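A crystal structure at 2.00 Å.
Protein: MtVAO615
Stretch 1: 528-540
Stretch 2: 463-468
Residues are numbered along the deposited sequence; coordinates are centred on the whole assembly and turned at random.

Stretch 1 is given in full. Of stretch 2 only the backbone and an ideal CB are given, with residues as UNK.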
# COMPACT_ATOMS: atom_id res chain seq x y z
N LYS A 528 -12.87 -5.97 10.04
CA LYS A 528 -13.57 -4.80 10.55
C LYS A 528 -12.96 -4.31 11.86
O LYS A 528 -12.56 -3.14 11.98
CB LYS A 528 -15.07 -5.10 10.73
CG LYS A 528 -15.90 -3.86 11.05
CD LYS A 528 -17.36 -4.19 11.33
CE LYS A 528 -18.17 -4.22 10.04
NZ LYS A 528 -19.56 -4.69 10.26
N GLU A 529 -12.88 -5.23 12.83
CA GLU A 529 -12.30 -4.94 14.12
C GLU A 529 -10.81 -4.64 14.00
O GLU A 529 -10.31 -3.73 14.65
CB GLU A 529 -12.57 -6.09 15.10
CG GLU A 529 -11.83 -6.01 16.42
CD GLU A 529 -11.89 -7.32 17.18
OE1 GLU A 529 -13.02 -7.76 17.53
OE2 GLU A 529 -10.82 -7.92 17.45
N SER A 530 -10.11 -5.38 13.15
CA SER A 530 -8.67 -5.24 13.12
C SER A 530 -8.18 -4.02 12.32
O SER A 530 -7.18 -3.39 12.71
CB SER A 530 -8.02 -6.51 12.63
OG SER A 530 -6.66 -6.49 12.99
N PHE A 531 -8.86 -3.69 11.23
CA PHE A 531 -8.43 -2.55 10.41
C PHE A 531 -8.84 -1.22 11.02
O PHE A 531 -8.10 -0.25 10.93
CB PHE A 531 -8.97 -2.62 8.97
CG PHE A 531 -8.49 -3.80 8.15
CD1 PHE A 531 -7.50 -4.66 8.60
CD2 PHE A 531 -9.02 -4.00 6.86
CE1 PHE A 531 -7.07 -5.72 7.83
CE2 PHE A 531 -8.58 -5.06 6.07
CZ PHE A 531 -7.61 -5.92 6.56
N TYR A 532 -10.04 -1.18 11.60
CA TYR A 532 -10.68 0.08 11.99
C TYR A 532 -10.88 0.24 13.49
O TYR A 532 -10.81 1.36 14.00
CB TYR A 532 -11.99 0.26 11.22
CG TYR A 532 -11.83 0.07 9.74
CD1 TYR A 532 -11.20 1.06 8.94
CD2 TYR A 532 -12.30 -1.08 9.11
CE1 TYR A 532 -11.05 0.88 7.56
CE2 TYR A 532 -12.16 -1.26 7.74
CZ TYR A 532 -11.54 -0.29 6.97
OH TYR A 532 -11.38 -0.48 5.60
N GLY A 533 -11.12 -0.87 14.20
CA GLY A 533 -11.31 -0.81 15.66
C GLY A 533 -12.49 0.06 16.06
O GLY A 533 -13.55 0.02 15.41
N ASP A 534 -12.31 0.86 17.11
CA ASP A 534 -13.40 1.67 17.66
C ASP A 534 -13.82 2.83 16.73
O ASP A 534 -14.97 3.23 16.77
CB ASP A 534 -13.10 2.15 19.10
CG ASP A 534 -12.90 0.99 20.08
OD1 ASP A 534 -13.66 0.01 20.00
OD2 ASP A 534 -11.97 1.06 20.93
N ASN A 535 -12.91 3.31 15.88
CA ASN A 535 -13.21 4.33 14.85
C ASN A 535 -14.30 3.97 13.85
O ASN A 535 -14.82 4.86 13.18
CB ASN A 535 -11.97 4.73 14.06
CG ASN A 535 -11.09 5.70 14.81
OD1 ASN A 535 -11.54 6.41 15.72
ND2 ASN A 535 -9.82 5.75 14.42
N TYR A 536 -14.63 2.68 13.75
CA TYR A 536 -15.52 2.19 12.70
C TYR A 536 -16.92 2.82 12.67
O TYR A 536 -17.41 3.14 11.58
CB TYR A 536 -15.62 0.64 12.68
CG TYR A 536 -16.18 0.15 11.37
CD1 TYR A 536 -15.35 0.03 10.25
CD2 TYR A 536 -17.55 -0.16 11.23
CE1 TYR A 536 -15.85 -0.38 9.03
CE2 TYR A 536 -18.06 -0.58 10.01
CZ TYR A 536 -17.21 -0.69 8.92
OH TYR A 536 -17.68 -1.11 7.69
N ALA A 537 -17.54 3.02 13.83
CA ALA A 537 -18.87 3.63 13.89
C ALA A 537 -18.86 5.02 13.24
O ALA A 537 -19.76 5.34 12.46
CB ALA A 537 -19.38 3.70 15.32
N ARG A 538 -17.83 5.81 13.56
CA ARG A 538 -17.72 7.18 13.06
C ARG A 538 -17.35 7.22 11.58
O ARG A 538 -17.88 8.04 10.83
CB ARG A 538 -16.73 8.02 13.87
CG ARG A 538 -16.96 9.51 13.66
CD ARG A 538 -15.80 10.38 14.12
NE ARG A 538 -15.92 11.69 13.50
CZ ARG A 538 -14.96 12.61 13.47
NH1 ARG A 538 -13.78 12.37 14.03
NH2 ARG A 538 -15.19 13.78 12.88
N LEU A 539 -16.44 6.33 11.19
CA LEU A 539 -16.11 6.11 9.78
C LEU A 539 -17.35 5.75 8.97
O LEU A 539 -17.52 6.21 7.84
CB LEU A 539 -15.01 5.05 9.64
CG LEU A 539 -13.61 5.50 10.07
CD1 LEU A 539 -12.66 4.33 10.27
CD2 LEU A 539 -13.01 6.51 9.08
N LEU A 540 -18.23 4.94 9.56
CA LEU A 540 -19.47 4.54 8.92
C LEU A 540 -20.46 5.69 8.79
O LEU A 540 -21.16 5.80 7.77
CB LEU A 540 -20.11 3.35 9.64
CG LEU A 540 -21.28 2.65 8.95
CD1 LEU A 540 -20.85 1.95 7.66
CD2 LEU A 540 -21.91 1.65 9.92
N UNK A 463 -7.16 12.79 12.95
CA UNK A 463 -7.39 11.88 11.82
C UNK A 463 -7.88 10.51 12.33
O UNK A 463 -7.97 10.31 13.55
CB UNK A 463 -6.11 11.72 11.00
N UNK A 464 -8.27 9.63 11.41
CA UNK A 464 -8.86 8.33 11.75
C UNK A 464 -7.86 7.17 11.86
O UNK A 464 -8.25 6.00 12.03
CB UNK A 464 -9.91 7.97 10.70
N UNK A 465 -6.57 7.51 11.82
CA UNK A 465 -5.50 6.54 11.92
C UNK A 465 -5.68 5.66 13.15
O UNK A 465 -5.88 6.16 14.27
CB UNK A 465 -4.14 7.25 11.96
N UNK A 466 -5.67 4.34 12.93
CA UNK A 466 -5.86 3.36 13.99
C UNK A 466 -4.92 3.61 15.19
O UNK A 466 -3.70 3.79 15.00
CB UNK A 466 -5.64 1.95 13.43
N UNK A 467 -5.47 3.64 16.43
CA UNK A 467 -4.65 3.92 17.62
C UNK A 467 -3.44 2.99 17.84
O UNK A 467 -2.45 3.42 18.43
CB UNK A 467 -5.55 3.85 18.86
N UNK A 468 -3.51 1.76 17.33
CA UNK A 468 -2.37 0.82 17.40
C UNK A 468 -1.11 1.41 16.79
O UNK A 468 -0.00 1.13 17.25
CB UNK A 468 -2.71 -0.49 16.69

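Position 463 opens the segment in an extended conformation (phi/psi -149/173), with its CA-to-CB bond directed away from stretch 1 and nothing of that stretch within 5.5 Å of the ideal CB. Stretch 1 sets no limit here, and many side chains would suit, small polar ones that can fold back on the local backbone among them. The residue is Asn463; Asn463 OD1 accepts from the backbone N of 465 at 3.1 Å.

At 464 the bond turns toward stretch 1. The ideal CB lies 3.8 Å from Leu539 CD2 and 4.3 Å from Asn535 ND2, so the space beside it is bounded by a methyl group and an amide. A small residue such as alanine, serine, cysteine or threonine would fit this close approach. The deposited residue is Ser464. With chi1 in p, Ser464 OG lies 3.8 Å from Leu539 CD2, a packing contact, while the hydroxyl is hydrogen-bonded elsewhere in the structure. The polar link to stretch 1 runs through the backbone instead: Asn535 ND2 donates to Ser464 O at 2.9 Å, a weak bond because the angle at the hydrogen is only 120°.

The CA-to-CB bond of 465 points away, and stretch 1 sets no limit there, so many side chains, polar or apolar, would be compatible. It is Leu465. Its carbonyl matters more here, because a water donates to Asn463 O and Leu465 O, both at 2.7 Å, and accepts from Asn535 ND2 at 3.1 Å.

Position 466 points sideways, its ideal CB 4.1 Å from Phe531 O and 5.2 Å from Tyr532 O. Carbonyls at the close of a helix favour a side chain with a polar or polarised edge, so histidine, asparagine, glutamine or a longer donor could serve. His466 uses chi1 in t to bring its ring nearer. His466 CD2 approaches Phe531 O to 3.4 Å at the ring edge, and a water 2.8 Å from His466 NE2 donates to Glu529 O at 2.6 Å. On the other nitrogen, His466 ND1 accepts from the backbone N of 468 at 3.0 Å, capping the helix that follows. Gly533 suits this arrangement: an ideal CB there would lie 3.0 Å from His466 NE2.

Position 467, at phi -57°, also points sideways, with stretch 1 beyond 5.5 Å of its CB; proline or many other residues would be compatible. Pro467 CD comes to 4.4 Å from Asn535 ND2.

The CB of 468 is out of reach, leaving the choice open. Ala468 contributes its backbone NH to the cap.

Stretch 2, residues 463-468: NSLHPA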
# COMPACT_ATOMS: atom_id res chain seq x y z
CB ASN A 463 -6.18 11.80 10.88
CG ASN A 463 -4.94 11.24 11.55
OD1 ASN A 463 -4.98 10.19 12.20
ND2 ASN A 463 -3.80 11.91 11.34
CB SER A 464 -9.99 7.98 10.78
OG SER A 464 -9.50 7.78 9.45
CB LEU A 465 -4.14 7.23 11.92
CG LEU A 465 -2.93 6.32 11.80
CD1 LEU A 465 -2.64 5.95 10.35
CD2 LEU A 465 -1.71 6.93 12.47
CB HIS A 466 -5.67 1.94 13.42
CG HIS A 466 -6.19 0.85 14.30
ND1 HIS A 466 -5.60 0.52 15.51
CD2 HIS A 466 -7.24 0.01 14.16
CE1 HIS A 466 -6.27 -0.47 16.07
NE2 HIS A 466 -7.28 -0.80 15.28
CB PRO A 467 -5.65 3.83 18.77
CG PRO A 467 -6.79 3.05 18.23
CD PRO A 467 -6.88 3.45 16.79
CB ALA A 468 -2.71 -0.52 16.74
O HOH W 1 -7.74 7.98 14.99
O HOH W 2 -8.38 -3.11 16.30
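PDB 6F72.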